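Local coordinates for protein serpin-ZX (Arabidopsis thaliana, PDB 3LE2) that inhibits target proteases, among them metacaspase-9, through cleavage of its reactive centre loop and covalent trapping of the enzyme, limiting programmed cell death, at residues K273-K278 against E359-F364. Sequence-based numbering, arbitrary orientation.
Sequences KVREFK and EDEIDF
Asp363 meets Arg275 and Glu276 where 273-278 bulges against its parallel partner, and following its side chain outward shows how a carboxylate can stand in for a backbone acceptor. CB lies 3.5 Å from Glu276 O. CG sits beside the backbone N and anti to the carbonyl carbon (chi1 -68°), against Glu276 CB. OD1 then takes the amide N of Glu276 at 2.6 Å, a straight bond that reaches it from above the carboxylate plane, while Arg275 CB and Glu276 CB press on the same oxygen. OD2 hangs 3.0 Å over one face of the Arg275 guanidinium, offset toward its rim, with NH2 the nearest nitrogen. The planes are 67° apart and no N-H points at the oxygen, which makes this salt bridge a matter of charge. Glu361 OE2 adds opposite charge 4.1 Å from Arg275 NE, too far for a salt bridge.

Before the bulge Ile362 N gives Lys273 O a weak bond and Arg275 N donates to Ile362 O; beyond the one-residue shift Phe364 N donates to Glu276 O and Lys278 N to Phe364 O, 2.9 Å. One water links Lys273 N to Asp360 O. On the face opposite Lys273 and Glu361, shared with Val274 and Ile362, the Phe277 ring leans obliquely toward its partner, CD1 3.9 Å from Phe364 CB; both phenylalanines are buried, also touching Leu223 of strand 220-226. Closer to the reactive bond, Glu359 forms a salt bridge with Lys211.

This is a parallel beta pair interrupted by a beta bulge. In the serpin fold it is where the chain C-terminal to the Arg353-Gly354 reactive bond leaves the reactive centre loop and joins the body as an edge strand of sheet C (s1C).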
# COMPACT_ATOMS: atom_id res chain seq x y z
N LYS A 273 -4.89 14.07 -25.31
CA LYS A 273 -4.77 13.21 -26.46
C LYS A 273 -3.48 12.42 -26.36
O LYS A 273 -2.41 12.99 -26.11
CB LYS A 273 -4.78 14.06 -27.74
CG LYS A 273 -5.00 13.28 -29.04
CD LYS A 273 -5.06 14.24 -30.24
CE LYS A 273 -5.85 13.64 -31.41
NZ LYS A 273 -7.29 13.42 -31.07
N VAL A 274 -3.57 11.11 -26.55
CA VAL A 274 -2.38 10.26 -26.57
C VAL A 274 -2.12 9.79 -28.00
O VAL A 274 -3.06 9.51 -28.74
CB VAL A 274 -2.54 9.02 -25.67
CG1 VAL A 274 -2.74 9.42 -24.22
CG2 VAL A 274 -3.70 8.15 -26.16
N ARG A 275 -0.86 9.73 -28.40
CA ARG A 275 -0.55 9.10 -29.67
C ARG A 275 -0.23 7.62 -29.44
O ARG A 275 -1.03 6.74 -29.74
CB ARG A 275 0.60 9.82 -30.38
CG ARG A 275 1.20 8.99 -31.49
CD ARG A 275 2.04 9.80 -32.43
NE ARG A 275 3.20 10.41 -31.79
CZ ARG A 275 4.40 9.86 -31.74
NH1 ARG A 275 4.62 8.67 -32.29
NH2 ARG A 275 5.39 10.51 -31.14
N GLU A 276 0.95 7.35 -28.89
CA GLU A 276 1.27 6.00 -28.46
C GLU A 276 0.98 5.82 -26.98
O GLU A 276 1.44 6.61 -26.15
CB GLU A 276 2.73 5.68 -28.75
CG GLU A 276 2.93 4.90 -30.02
CD GLU A 276 4.06 3.91 -29.88
OE1 GLU A 276 3.79 2.74 -29.54
OE2 GLU A 276 5.22 4.32 -30.10
N PHE A 277 0.21 4.78 -26.66
CA PHE A 277 -0.24 4.53 -25.29
C PHE A 277 -0.22 3.04 -24.96
O PHE A 277 -1.09 2.29 -25.42
CB PHE A 277 -1.65 5.07 -25.10
CG PHE A 277 -2.15 4.95 -23.70
CD1 PHE A 277 -1.53 5.63 -22.67
CD2 PHE A 277 -3.25 4.17 -23.41
CE1 PHE A 277 -1.99 5.52 -21.37
CE2 PHE A 277 -3.72 4.06 -22.12
CZ PHE A 277 -3.09 4.74 -21.10
N LYS A 278 0.75 2.61 -24.15
CA LYS A 278 0.90 1.19 -23.86
C LYS A 278 1.09 0.90 -22.37
O LYS A 278 2.02 1.40 -21.75
CB LYS A 278 2.07 0.60 -24.65
CG LYS A 278 1.88 0.64 -26.16
CD LYS A 278 0.75 -0.28 -26.60
CE LYS A 278 0.50 -0.15 -28.10
NZ LYS A 278 1.74 -0.39 -28.90
N GLU A 359 -4.83 20.01 -31.11
CA GLU A 359 -4.55 19.51 -29.77
C GLU A 359 -3.22 18.76 -29.72
O GLU A 359 -2.97 17.87 -30.53
CB GLU A 359 -5.70 18.65 -29.27
CG GLU A 359 -6.97 19.45 -29.06
CD GLU A 359 -8.16 18.61 -28.64
OE1 GLU A 359 -9.21 19.19 -28.29
OE2 GLU A 359 -8.03 17.36 -28.66
N ASP A 360 -2.36 19.14 -28.79
CA ASP A 360 -1.06 18.49 -28.65
C ASP A 360 -1.20 17.07 -28.15
O ASP A 360 -1.99 16.79 -27.25
CB ASP A 360 -0.14 19.28 -27.72
CG ASP A 360 0.49 20.48 -28.40
OD1 ASP A 360 0.22 20.70 -29.61
OD2 ASP A 360 1.26 21.20 -27.74
N GLU A 361 -0.45 16.16 -28.75
CA GLU A 361 -0.53 14.76 -28.36
C GLU A 361 0.71 14.30 -27.61
O GLU A 361 1.78 14.91 -27.70
CB GLU A 361 -0.88 13.85 -29.54
CG GLU A 361 -0.02 14.03 -30.77
CD GLU A 361 -0.50 13.19 -31.93
OE1 GLU A 361 -1.63 12.64 -31.86
OE2 GLU A 361 0.25 13.07 -32.92
N ILE A 362 0.55 13.22 -26.86
CA ILE A 362 1.59 12.79 -25.94
C ILE A 362 1.66 11.27 -25.93
O ILE A 362 0.67 10.59 -26.21
CB ILE A 362 1.29 13.31 -24.51
CG1 ILE A 362 2.56 13.43 -23.70
CG2 ILE A 362 0.30 12.42 -23.79
CD1 ILE A 362 2.28 13.86 -22.29
N ASP A 363 2.85 10.74 -25.65
CA ASP A 363 3.02 9.29 -25.51
C ASP A 363 3.18 8.90 -24.05
O ASP A 363 3.79 9.62 -23.25
CB ASP A 363 4.24 8.78 -26.30
CG ASP A 363 4.06 8.89 -27.80
OD1 ASP A 363 2.90 8.93 -28.27
OD2 ASP A 363 5.07 8.92 -28.52
N PHE A 364 2.60 7.76 -23.71
CA PHE A 364 2.88 7.14 -22.44
C PHE A 364 3.03 5.64 -22.73
O PHE A 364 2.04 4.91 -22.84
CB PHE A 364 1.75 7.41 -21.44
CG PHE A 364 2.08 6.99 -20.04
CD1 PHE A 364 2.61 7.91 -19.14
CD2 PHE A 364 1.87 5.69 -19.62
CE1 PHE A 364 2.93 7.53 -17.84
CE2 PHE A 364 2.18 5.29 -18.32
CZ PHE A 364 2.71 6.22 -17.43
O HOH W 1 -4.75 17.21 -25.91